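Local coordinates for 2-oxoglutarate carboxylase small subunit (PDB 7KCT), which forms the small subunit of a carboxylase, has the ATP-grasp architecture of the biotin carboxylase family, and binds adenosine-5'-diphosphate, magnesium and bicarbonate, at residues G233-S238 / Q302-V307; Q244-I249 / R346-D351; S342-I347 / I394-V399. All coordinates share one frame; numbering follows the deposited sequence.

Contact 1: G233-S238 / Q302-V307; sequences GERDCS and QVEHPV. With ADP (adenosine-5'-diphosphate), chain D.
The guanidinium of Arg235 has Glu304 C and His305 CA over one face, while Gln302 OE1 lies at its edge, close to its plane. The second flat group, the imidazole of His305, carries Pro306 CD 3.3 Å above its centre and meets Gln302 O at its own edge. This is a nucleotide-binding corner of the ATP-grasp fold, where the end of strand 229-236 faces the type I turn from Gln302 to His305 that leads into helix 305-312. Arg235 NH2 donates to Gln302 OE1 at 2.6 Å; the amide oxygen accepts the N-H in its carbonyl plane, although the amide and guanidinium planes are turned 50° apart. Arginine suits this place because its long chain packs along its flank as well as bonding at its tip. Arg235 CD lies 3.3 Å from Val307 CG2, and Arg235 NE lies 3.5 Å from Glu304 CG. A bend at chi3 (-84°) turns the guanidinium off the line of the aliphatic chain. Outside the two segments, Glu218 forms a salt bridge with Arg235 NE, and Gln220 and Thr308 bond to NH1, fixing the group's rotation. Glu304 sends its carboxylate past Arg235 to salt bridges with Lys245 and Arg346; Cys237 SG approaches Glu304 OE2 at 4.0 Å. The turn presents Val303 N to the nucleotide, giving a nearly straight bond of 2.8 Å to ADP O1B. The turn is held from within by Gln302 O, which accepts both from His305 N and, at 3.0 Å, from His305 ND1, with Gln302 O lying almost exactly in the plane of the imidazole.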
loop_
_atom_site.group_PDB
_atom_site.type_symbol
_atom_site.label_atom_id
_atom_site.label_comp_id
_atom_site.label_asym_id
_atom_site.label_seq_id
_atom_site.Cartn_x
_atom_site.Cartn_y
_atom_site.Cartn_z
ATOM N N GLY A 233 -13.164 13.122 -11.329
ATOM C CA GLY A 233 -13.497 12.040 -12.199
ATOM C C GLY A 233 -14.527 11.136 -11.565
ATOM O O GLY A 233 -15.163 11.451 -10.561
ATOM N N GLU A 234 -14.711 9.989 -12.206
ATOM C CA GLU A 234 -15.808 9.112 -11.865
ATOM C C GLU A 234 -15.315 7.728 -11.446
ATOM O O GLU A 234 -14.144 7.377 -11.577
ATOM C CB GLU A 234 -16.796 9.020 -13.041
ATOM C CG GLU A 234 -16.503 8.008 -14.107
ATOM C CD GLU A 234 -15.292 8.309 -14.924
ATOM O OE1 GLU A 234 -15.029 7.478 -15.810
ATOM O OE2 GLU A 234 -14.594 9.328 -14.700
ATOM N N ARG A 235 -16.243 6.979 -10.880
ATOM C CA ARG A 235 -16.036 5.593 -10.507
ATOM C C ARG A 235 -17.217 4.790 -11.012
ATOM O O ARG A 235 -18.359 5.256 -10.984
ATOM C CB ARG A 235 -15.945 5.437 -9.000
ATOM C CG ARG A 235 -14.945 6.373 -8.334
ATOM C CD ARG A 235 -14.993 6.121 -6.804
ATOM N NE ARG A 235 -16.061 6.834 -6.087
ATOM C CZ ARG A 235 -15.928 8.013 -5.459
ATOM N NH1 ARG A 235 -14.781 8.669 -5.459
ATOM N NH2 ARG A 235 -16.959 8.517 -4.791
ATOM N N ASP A 236 -16.949 3.561 -11.410
ATOM C CA ASP A 236 -17.995 2.597 -11.745
ATOM C C ASP A 236 -18.211 1.643 -10.574
ATOM O O ASP A 236 -17.325 0.851 -10.234
ATOM C CB ASP A 236 -17.600 1.844 -13.011
ATOM C CG ASP A 236 -18.712 0.951 -13.521
ATOM O OD1 ASP A 236 -19.545 0.513 -12.699
ATOM O OD2 ASP A 236 -18.731 0.670 -14.741
ATOM N N CYS A 237 -19.384 1.704 -9.973
ATOM C CA CYS A 237 -19.742 0.910 -8.814
ATOM C C CYS A 237 -20.920 -0.012 -9.124
ATOM O O CYS A 237 -21.752 -0.283 -8.264
ATOM C CB CYS A 237 -20.039 1.828 -7.628
ATOM S SG CYS A 237 -18.742 3.093 -7.388
ATOM N N SER A 238 -20.959 -0.579 -10.338
ATOM C CA SER A 238 -22.134 -1.346 -10.764
ATOM C C SER A 238 -22.268 -2.676 -10.040
ATOM O O SER A 238 -23.390 -3.108 -9.745
ATOM C CB SER A 238 -22.095 -1.584 -12.274
ATOM O OG SER A 238 -22.077 -0.346 -12.934
ATOM N N GLN A 302 -17.458 8.814 0.759
ATOM C CA GLN A 302 -17.958 7.462 0.548
ATOM C C GLN A 302 -16.892 6.399 0.820
ATOM O O GLN A 302 -15.695 6.638 0.680
ATOM C CB GLN A 302 -18.428 7.301 -0.900
ATOM C CG GLN A 302 -19.565 8.173 -1.299
ATOM C CD GLN A 302 -20.003 7.861 -2.716
ATOM O OE1 GLN A 302 -19.223 7.994 -3.652
ATOM N NE2 GLN A 302 -21.226 7.383 -2.865
ATOM N N VAL A 303 -17.371 5.182 1.080
ATOM C CA VAL A 303 -16.507 4.027 1.304
ATOM C C VAL A 303 -15.408 3.923 0.259
ATOM O O VAL A 303 -14.231 3.724 0.587
ATOM C CB VAL A 303 -17.383 2.755 1.322
ATOM C CG1 VAL A 303 -16.546 1.456 1.286
ATOM C CG2 VAL A 303 -18.263 2.752 2.582
ATOM N N GLU A 304 -15.764 4.110 -1.006
ATOM C CA GLU A 304 -14.915 3.803 -2.138
ATOM C C GLU A 304 -14.051 4.970 -2.601
ATOM O O GLU A 304 -13.435 4.890 -3.689
ATOM C CB GLU A 304 -15.804 3.283 -3.291
ATOM C CG GLU A 304 -16.878 4.298 -3.817
ATOM C CD GLU A 304 -18.288 4.221 -3.160
ATOM O OE1 GLU A 304 -18.459 3.717 -2.032
ATOM O OE2 GLU A 304 -19.279 4.665 -3.804
ATOM N N HIS A 305 -13.919 6.019 -1.785
ATOM C CA HIS A 305 -13.056 7.135 -2.169
ATOM C C HIS A 305 -11.618 6.741 -2.481
ATOM O O HIS A 305 -10.964 7.489 -3.232
ATOM C CB HIS A 305 -13.067 8.240 -1.089
ATOM C CG HIS A 305 -12.269 7.917 0.135
ATOM N ND1 HIS A 305 -12.841 7.305 1.228
ATOM C CD2 HIS A 305 -10.974 8.143 0.466
ATOM C CE1 HIS A 305 -11.917 7.125 2.166
ATOM N NE2 HIS A 305 -10.772 7.611 1.724
ATOM N N PRO A 306 -11.045 5.659 -1.941
ATOM C CA PRO A 306 -9.632 5.381 -2.257
ATOM C C PRO A 306 -9.354 5.122 -3.729
ATOM O O PRO A 306 -8.277 5.520 -4.189
ATOM C CB PRO A 306 -9.303 4.160 -1.373
ATOM C CG PRO A 306 -10.203 4.356 -0.176
ATOM C CD PRO A 306 -11.518 4.835 -0.807
ATOM N N VAL A 307 -10.267 4.540 -4.517
ATOM C CA VAL A 307 -9.898 4.306 -5.915
ATOM C C VAL A 307 -9.628 5.631 -6.614
ATOM O O VAL A 307 -8.745 5.731 -7.473
ATOM C CB VAL A 307 -10.964 3.483 -6.681
ATOM C CG1 VAL A 307 -11.084 2.066 -6.103
ATOM C CG2 VAL A 307 -12.323 4.170 -6.776
HETATM P PB ADP D . -21.174 4.339 0.096
HETATM O O1B ADP D . -20.210 5.130 0.961
HETATM O O2B ADP D . -20.883 4.055 -1.360
HETATM O O3B ADP D . -22.624 4.546 0.401
HETATM P PA ADP D . -22.331 2.037 1.484
HETATM O O1A ADP D . -22.162 0.760 2.235
HETATM O O2A ADP D . -23.651 2.484 0.880
HETATM O O3A ADP D . -21.101 2.568 0.635
HETATM O "O5'" ADP D . -22.405 3.232 3.051
HETATM C "C5'" ADP D . -21.709 2.638 4.227
HETATM C "C4'" ADP D . -22.452 2.751 5.480
HETATM O "O4'" ADP D . -23.351 3.836 5.561
HETATM C "C3'" ADP D . -23.290 1.347 5.498
HETATM O "O3'" ADP D . -23.327 0.902 6.746
HETATM C "C2'" ADP D . -24.647 1.945 4.955
HETATM O "O2'" ADP D . -25.724 1.304 5.457
HETATM C "C1'" ADP D . -24.576 3.293 5.733
HETATM N N9 ADP D . -25.381 4.423 5.111
HETATM C C8 ADP D . -25.372 4.901 3.777
HETATM N N7 ADP D . -26.244 5.922 3.567
HETATM C C5 ADP D . -26.803 6.142 4.808
HETATM C C6 ADP D . -27.777 7.069 5.226
HETATM N N6 ADP D . -28.321 7.969 4.331
HETATM N N1 ADP D . -28.191 7.093 6.535
HETATM C C2 ADP D . -27.607 6.136 7.350
HETATM N N3 ADP D . -26.671 5.187 7.094
HETATM C C4 ADP D . -26.283 5.228 5.784
#

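Contact 2: Q244-I249 / R346-D351; sequences QKLVEI and RINAED. With ADP (adenosine-5'-diphosphate), chain D.
Arg346 NE donates to Glu248 OE2 at 2.7 Å in a salt bridge that uses the syn lone pair of the carboxylate and lies near the guanidinium plane. Arg346 NH2 adds a weak second bond to the same oxygen. The rest of the guanidinium grips ADP: NH2 reaches ADP O3A at 2.9 Å, and NH1 bonds to ADP O1A at 3.1 Å. An arginine can do this because its donors fan out in one plane, serving the carboxylate and the bridging and alpha-phosphate oxygens together. Gln244 NE2 also gives ADP O1A a weak bond, and Lys245 NZ bonds to ADP O2B at 2.9 Å, with Glu283, Glu304 and Glu218 as its salt-bridge partners. Gln244, Lys245 and Arg346 thus line the ADP pocket where the ATP-grasp and biotin carboxylase C-terminal family regions join. Lys245 O sits 3.4 Å above one face of the guanidinium, toward its rim, and Lys245 CB lies 3.7 Å from Arg346 NH2. Behind this shell the Arg346 chain is extended from CG to NE, its root tied down by the bond from Arg346 N to Leu246 O (3.0 Å, N-H...O angle 170°). Farther along, the methyl Leu246 CD1 touches Asn348 ND2, whose amide bonds weakly to Glu350. Strands 244-250 and 341-351 run antiparallel here; helix 427-435 covers Leu246 and Val247, and together with helix 404-417 it also packs against Ile347.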
loop_
_atom_site.group_PDB
_atom_site.type_symbol
_atom_site.label_atom_id
_atom_site.label_comp_id
_atom_site.label_asym_id
_atom_site.label_seq_id
_atom_site.Cartn_x
_atom_site.Cartn_y
_atom_site.Cartn_z
ATOM N N GLN A 244 -26.210 -2.463 -2.847
ATOM C CA GLN A 244 -25.040 -1.922 -2.159
ATOM C C GLN A 244 -23.764 -2.445 -2.805
ATOM O O GLN A 244 -23.672 -3.616 -3.192
ATOM C CB GLN A 244 -25.092 -2.276 -0.688
ATOM C CG GLN A 244 -24.256 -1.417 0.216
ATOM C CD GLN A 244 -24.298 -1.943 1.644
ATOM O OE1 GLN A 244 -25.275 -2.603 2.053
ATOM N NE2 GLN A 244 -23.232 -1.681 2.403
ATOM N N LYS A 245 -22.775 -1.566 -2.899
ATOM C CA LYS A 245 -21.615 -1.823 -3.727
ATOM C C LYS A 245 -20.708 -2.880 -3.111
ATOM O O LYS A 245 -20.649 -3.059 -1.893
ATOM C CB LYS A 245 -20.863 -0.526 -3.963
ATOM C CG LYS A 245 -21.774 0.532 -4.588
ATOM C CD LYS A 245 -21.294 1.938 -4.300
ATOM C CE LYS A 245 -22.349 2.972 -4.674
ATOM N NZ LYS A 245 -22.111 4.242 -3.940
ATOM N N LEU A 246 -20.052 -3.623 -3.979
ATOM C CA LEU A 246 -19.085 -4.649 -3.602
ATOM C C LEU A 246 -17.742 -4.443 -4.262
ATOM O O LEU A 246 -16.693 -4.669 -3.634
ATOM C CB LEU A 246 -19.623 -6.023 -3.988
ATOM C CG LEU A 246 -18.976 -7.311 -3.533
ATOM C CD1 LEU A 246 -19.069 -7.408 -2.037
ATOM C CD2 LEU A 246 -19.729 -8.459 -4.271
ATOM N N VAL A 247 -17.749 -4.014 -5.517
ATOM C CA VAL A 247 -16.542 -3.771 -6.278
ATOM C C VAL A 247 -16.663 -2.422 -6.962
ATOM O O VAL A 247 -17.647 -2.143 -7.647
ATOM C CB VAL A 247 -16.297 -4.868 -7.332
ATOM C CG1 VAL A 247 -15.059 -4.482 -8.160
ATOM C CG2 VAL A 247 -16.184 -6.284 -6.675
ATOM N N GLU A 248 -15.627 -1.640 -6.866
ATOM C CA GLU A 248 -15.607 -0.306 -7.438
ATOM C C GLU A 248 -14.330 -0.088 -8.219
ATOM O O GLU A 248 -13.245 -0.502 -7.791
ATOM C CB GLU A 248 -15.737 0.733 -6.289
ATOM C CG GLU A 248 -16.950 0.535 -5.389
ATOM C CD GLU A 248 -16.635 -0.075 -4.010
ATOM O OE1 GLU A 248 -15.479 -0.487 -3.730
ATOM O OE2 GLU A 248 -17.567 -0.090 -3.177
ATOM N N ILE A 249 -14.437 0.591 -9.372
ATOM C CA ILE A 249 -13.256 0.875 -10.166
ATOM C C ILE A 249 -13.216 2.353 -10.536
ATOM O O ILE A 249 -14.243 3.016 -10.666
ATOM C CB ILE A 249 -13.176 0.016 -11.453
ATOM C CG1 ILE A 249 -14.238 0.465 -12.444
ATOM C CG2 ILE A 249 -13.455 -1.485 -11.163
ATOM C CD1 ILE A 249 -14.184 -0.195 -13.852
ATOM N N ARG A 346 -14.649 -4.816 -1.441
ATOM C CA ARG A 346 -15.086 -4.818 -0.053
ATOM C C ARG A 346 -14.984 -6.229 0.466
ATOM O O ARG A 346 -15.590 -7.147 -0.109
ATOM C CB ARG A 346 -16.513 -4.309 0.083
ATOM C CG ARG A 346 -16.672 -2.963 -0.566
ATOM C CD ARG A 346 -17.840 -2.259 0.028
ATOM N NE ARG A 346 -18.119 -1.001 -0.650
ATOM C CZ ARG A 346 -19.076 -0.188 -0.249
ATOM N NH1 ARG A 346 -19.787 -0.539 0.822
ATOM N NH2 ARG A 346 -19.347 0.929 -0.923
ATOM N N ILE A 347 -14.208 -6.401 1.529
ATOM C CA ILE A 347 -14.063 -7.681 2.212
ATOM C C ILE A 347 -15.049 -7.643 3.366
ATOM O O ILE A 347 -14.772 -7.019 4.395
ATOM C CB ILE A 347 -12.648 -7.915 2.743
ATOM C CG1 ILE A 347 -11.600 -7.509 1.725
ATOM C CG2 ILE A 347 -12.504 -9.330 3.188
ATOM C CD1 ILE A 347 -11.649 -8.245 0.547
ATOM N N ASN A 348 -16.196 -8.302 3.201
ATOM C CA ASN A 348 -17.244 -8.298 4.203
ATOM C C ASN A 348 -17.302 -9.646 4.892
ATOM O O ASN A 348 -17.001 -10.692 4.296
ATOM C CB ASN A 348 -18.630 -7.999 3.593
ATOM C CG ASN A 348 -18.695 -6.670 2.883
ATOM O OD1 ASN A 348 -18.157 -5.670 3.343
ATOM N ND2 ASN A 348 -19.381 -6.651 1.741
ATOM N N ALA A 349 -17.689 -9.624 6.156
ATOM C CA ALA A 349 -17.953 -10.845 6.913
ATOM C C ALA A 349 -19.383 -11.255 6.561
ATOM O O ALA A 349 -20.340 -10.839 7.209
ATOM C CB ALA A 349 -17.796 -10.615 8.415
ATOM N N GLU A 350 -19.537 -11.957 5.430
ATOM C CA GLU A 350 -20.849 -12.456 5.035
ATOM C C GLU A 350 -20.666 -13.680 4.148
ATOM O O GLU A 350 -19.600 -13.889 3.568
ATOM C CB GLU A 350 -21.699 -11.363 4.349
ATOM C CG GLU A 350 -21.133 -10.679 3.177
ATOM C CD GLU A 350 -21.821 -9.300 2.897
ATOM O OE1 GLU A 350 -22.366 -8.623 3.818
ATOM O OE2 GLU A 350 -21.797 -8.890 1.721
ATOM N N ASP A 351 -21.716 -14.514 4.069
ATOM C CA ASP A 351 -21.612 -15.741 3.287
ATOM C C ASP A 351 -22.339 -15.563 1.968
ATOM O O ASP A 351 -23.577 -15.604 1.940
ATOM C CB ASP A 351 -22.181 -16.932 4.071
ATOM C CG ASP A 351 -21.890 -18.290 3.392
ATOM O OD1 ASP A 351 -21.511 -18.309 2.190
ATOM O OD2 ASP A 351 -22.073 -19.346 4.042
HETATM P PB ADP D . -21.174 4.339 0.096
HETATM O O1B ADP D . -20.210 5.130 0.961
HETATM O O2B ADP D . -20.883 4.055 -1.360
HETATM O O3B ADP D . -22.624 4.546 0.401
HETATM P PA ADP D . -22.331 2.037 1.484
HETATM O O1A ADP D . -22.162 0.760 2.235
HETATM O O2A ADP D . -23.651 2.484 0.880
HETATM O O3A ADP D . -21.101 2.568 0.635
HETATM O "O5'" ADP D . -22.405 3.232 3.051
HETATM C "C5'" ADP D . -21.709 2.638 4.227
HETATM C "C4'" ADP D . -22.452 2.751 5.480
HETATM O "O4'" ADP D . -23.351 3.836 5.561
HETATM C "C3'" ADP D . -23.290 1.347 5.498
HETATM O "O3'" ADP D . -23.327 0.902 6.746
HETATM C "C2'" ADP D . -24.647 1.945 4.955
HETATM O "O2'" ADP D . -25.724 1.304 5.457
HETATM C "C1'" ADP D . -24.576 3.293 5.733
HETATM N N9 ADP D . -25.381 4.423 5.111
HETATM C C8 ADP D . -25.372 4.901 3.777
HETATM N N7 ADP D . -26.244 5.922 3.567
HETATM C C5 ADP D . -26.803 6.142 4.808
HETATM C C6 ADP D . -27.777 7.069 5.226
HETATM N N6 ADP D . -28.321 7.969 4.331
HETATM N N1 ADP D . -28.191 7.093 6.535
HETATM C C2 ADP D . -27.607 6.136 7.350
HETATM N N3 ADP D . -26.671 5.187 7.094
HETATM C C4 ADP D . -26.283 5.228 5.784
#

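Contact 3: S342-I347 / I394-V399; sequences SIECRI and IAKLIV. With ADP (adenosine-5'-diphosphate), chain D.
Ile343 and Val399, Cys345 and Leu397, and Ile347 and Ala395 are the hydrogen-bonded pairs of two antiparallel strands, in a sheet of the biotin carboxylase C-terminal region. Backbone bonds such as Cys345 N to Leu397 O, at 2.9 Å, join them. At one end a classic beta bulge sets Ile394 and Ala395 opposite Ile347, and Ile347 O accepts from both: from Ile394 N at 2.8 Å and from Ala395 N at 3.3 Å. At the other end Val399 O also has two donors. Ser342 OG, anti to the backbone N (chi1 174°), reaches it at 2.8 Å from one face of the carbonyl plane, and Ile343 N comes from the opposite face. A short hydroxyl side chain can reach across to the neighbouring strand.

The apolar contacts lie on one face, where beta-branched Ile343, Ile347 and Val399 suit the extended backbone and Cys345, Ala395 and Leu397 fill in between them. Ile347 CG1 approaches Ala395 CB at 4.2 Å, and helix 404-417 packs over Cys345 and Leu397.

On the other face, which also bears Arg346, Glu344 and Ile398 run side by side, pointing the same way. Glu344 OE2 lies 3.6 Å from Ile398 CG1 and 3.6 Å from Lys396 CD, touching the methylenes of the lysine. Lys396 NZ forms a salt bridge with Glu21 and a hydrogen bond with Val303 O. Glu344 OE2 is buried without a polar partner in the model, and OE1 lies near Glu248 OE1; this would probably raise the pKa of Glu344, although Lys396 NZ, 4.6 Å from Glu344 OE2, would partly offset it.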
loop_
_atom_site.group_PDB
_atom_site.type_symbol
_atom_site.label_atom_id
_atom_site.label_comp_id
_atom_site.label_asym_id
_atom_site.label_seq_id
_atom_site.Cartn_x
_atom_site.Cartn_y
_atom_site.Cartn_z
ATOM N N SER A 342 -7.613 1.660 -10.928
ATOM C CA SER A 342 -7.659 1.235 -9.548
ATOM C C SER A 342 -8.957 0.498 -9.308
ATOM O O SER A 342 -10.005 0.869 -9.842
ATOM C CB SER A 342 -7.497 2.457 -8.628
ATOM O OG SER A 342 -7.678 2.106 -7.266
ATOM N N ILE A 343 -8.885 -0.551 -8.506
ATOM C CA ILE A 343 -10.013 -1.389 -8.172
ATOM C C ILE A 343 -10.018 -1.547 -6.662
ATOM O O ILE A 343 -8.962 -1.763 -6.054
ATOM C CB ILE A 343 -9.911 -2.772 -8.861
ATOM C CG1 ILE A 343 -9.718 -2.664 -10.368
ATOM C CG2 ILE A 343 -11.154 -3.595 -8.631
ATOM C CD1 ILE A 343 -9.500 -4.030 -11.073
ATOM N N GLU A 344 -11.205 -1.478 -6.071
ATOM C CA GLU A 344 -11.448 -1.725 -4.673
ATOM C C GLU A 344 -12.439 -2.865 -4.524
ATOM O O GLU A 344 -13.504 -2.870 -5.151
ATOM C CB GLU A 344 -11.988 -0.460 -3.954
ATOM C CG GLU A 344 -12.612 -0.764 -2.554
ATOM C CD GLU A 344 -13.055 0.487 -1.782
ATOM O OE1 GLU A 344 -14.273 0.765 -1.598
ATOM O OE2 GLU A 344 -12.158 1.195 -1.310
ATOM N N CYS A 345 -12.139 -3.777 -3.615
ATOM C CA CYS A 345 -13.050 -4.842 -3.255
ATOM C C CYS A 345 -13.365 -4.734 -1.774
ATOM O O CYS A 345 -12.458 -4.551 -0.959
ATOM C CB CYS A 345 -12.484 -6.210 -3.601
ATOM S SG CYS A 345 -12.216 -6.517 -5.354
ATOM N N ARG A 346 -14.649 -4.816 -1.441
ATOM C CA ARG A 346 -15.086 -4.818 -0.053
ATOM C C ARG A 346 -14.984 -6.229 0.466
ATOM O O ARG A 346 -15.590 -7.147 -0.109
ATOM C CB ARG A 346 -16.513 -4.309 0.083
ATOM C CG ARG A 346 -16.672 -2.963 -0.566
ATOM C CD ARG A 346 -17.840 -2.259 0.028
ATOM N NE ARG A 346 -18.119 -1.001 -0.650
ATOM C CZ ARG A 346 -19.076 -0.188 -0.249
ATOM N NH1 ARG A 346 -19.787 -0.539 0.822
ATOM N NH2 ARG A 346 -19.347 0.929 -0.923
ATOM N N ILE A 347 -14.208 -6.401 1.529
ATOM C CA ILE A 347 -14.063 -7.681 2.212
ATOM C C ILE A 347 -15.049 -7.643 3.366
ATOM O O ILE A 347 -14.772 -7.019 4.395
ATOM C CB ILE A 347 -12.648 -7.915 2.743
ATOM C CG1 ILE A 347 -11.600 -7.509 1.725
ATOM C CG2 ILE A 347 -12.504 -9.330 3.188
ATOM C CD1 ILE A 347 -11.649 -8.245 0.547
ATOM N N ILE A 394 -15.013 -5.677 6.887
ATOM C CA ILE A 394 -13.767 -6.003 7.587
ATOM C C ILE A 394 -12.604 -5.176 7.051
ATOM O O ILE A 394 -11.737 -4.733 7.801
ATOM C CB ILE A 394 -13.417 -7.502 7.434
ATOM C CG1 ILE A 394 -14.330 -8.463 8.146
ATOM C CG2 ILE A 394 -11.933 -7.772 7.863
ATOM C CD1 ILE A 394 -14.069 -9.874 7.689
ATOM N N ALA A 395 -12.502 -5.077 5.727
ATOM C CA ALA A 395 -11.329 -4.488 5.111
ATOM C C ALA A 395 -11.736 -4.054 3.718
ATOM O O ALA A 395 -12.718 -4.553 3.161
ATOM C CB ALA A 395 -10.168 -5.475 5.051
ATOM N N LYS A 396 -11.039 -3.061 3.211
ATOM C CA LYS A 396 -11.112 -2.674 1.802
ATOM C C LYS A 396 -9.750 -2.968 1.218
ATOM O O LYS A 396 -8.725 -2.519 1.759
ATOM C CB LYS A 396 -11.466 -1.201 1.610
ATOM C CG LYS A 396 -12.676 -0.786 2.422
ATOM C CD LYS A 396 -13.195 0.620 2.092
ATOM C CE LYS A 396 -12.212 1.719 2.474
ATOM N NZ LYS A 396 -12.937 2.969 2.821
ATOM N N LEU A 397 -9.715 -3.781 0.187
ATOM C CA LEU A 397 -8.488 -4.044 -0.541
ATOM C C LEU A 397 -8.492 -3.185 -1.799
ATOM O O LEU A 397 -9.427 -3.272 -2.592
ATOM C CB LEU A 397 -8.384 -5.518 -0.892
ATOM C CG LEU A 397 -7.143 -6.010 -1.590
ATOM C CD1 LEU A 397 -5.987 -5.636 -0.737
ATOM C CD2 LEU A 397 -7.342 -7.536 -1.762
ATOM N N ILE A 398 -7.464 -2.360 -1.982
ATOM C CA ILE A 398 -7.399 -1.426 -3.109
ATOM C C ILE A 398 -6.136 -1.682 -3.884
ATOM O O ILE A 398 -5.067 -1.830 -3.280
ATOM C CB ILE A 398 -7.429 0.036 -2.642
ATOM C CG1 ILE A 398 -8.681 0.276 -1.827
ATOM C CG2 ILE A 398 -7.337 0.998 -3.861
ATOM C CD1 ILE A 398 -8.397 0.645 -0.401
ATOM N N VAL A 399 -6.234 -1.742 -5.218
ATOM C CA VAL A 399 -5.042 -1.900 -6.025
ATOM C C VAL A 399 -5.007 -0.829 -7.097
ATOM O O VAL A 399 -6.016 -0.191 -7.418
ATOM C CB VAL A 399 -4.870 -3.296 -6.687
ATOM C CG1 VAL A 399 -5.009 -4.386 -5.642
ATOM C CG2 VAL A 399 -5.833 -3.526 -7.906
HETATM P PB ADP D . -21.174 4.339 0.096
HETATM O O1B ADP D . -20.210 5.130 0.961
HETATM O O2B ADP D . -20.883 4.055 -1.360
HETATM O O3B ADP D . -22.624 4.546 0.401
HETATM P PA ADP D . -22.331 2.037 1.484
HETATM O O1A ADP D . -22.162 0.760 2.235
HETATM O O2A ADP D . -23.651 2.484 0.880
HETATM O O3A ADP D . -21.101 2.568 0.635
HETATM O "O5'" ADP D . -22.405 3.232 3.051
HETATM C "C5'" ADP D . -21.709 2.638 4.227
HETATM C "C4'" ADP D . -22.452 2.751 5.480
HETATM O "O4'" ADP D . -23.351 3.836 5.561
HETATM C "C3'" ADP D . -23.290 1.347 5.498
HETATM O "O3'" ADP D . -23.327 0.902 6.746
HETATM C "C2'" ADP D . -24.647 1.945 4.955
HETATM O "O2'" ADP D . -25.724 1.304 5.457
HETATM C "C1'" ADP D . -24.576 3.293 5.733
HETATM N N9 ADP D . -25.381 4.423 5.111
HETATM C C8 ADP D . -25.372 4.901 3.777
HETATM N N7 ADP D . -26.244 5.922 3.567
HETATM C C5 ADP D . -26.803 6.142 4.808
HETATM C C6 ADP D . -27.777 7.069 5.226
HETATM N N6 ADP D . -28.321 7.969 4.331
HETATM N N1 ADP D . -28.191 7.093 6.535
HETATM C C2 ADP D . -27.607 6.136 7.350
HETATM N N3 ADP D . -26.671 5.187 7.094
HETATM C C4 ADP D . -26.283 5.228 5.784
#

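In the fold
Contacts 2 and 3 share strand 341-351, including Arg346 and Ile347, and their centres lie about 8 Å apart: strands 244-250 and 393-401 flank it in one antiparallel sheet. Contact 1, with its centre about 13 Å from that of contact 2 and 11 Å from that of contact 3, uses strand 229-236 of another antiparallel sheet and the start of helix 305-312. Along the chain, the segments of contacts 1 and 2 alternate, whereas contact 1 closes before contact 3 opens. Glu304 bridges to Lys245 within the ATP-grasp region and to Arg346 across in the C-terminal region. All three contacts touch the same ADP, whose phosphates lie where these regions meet.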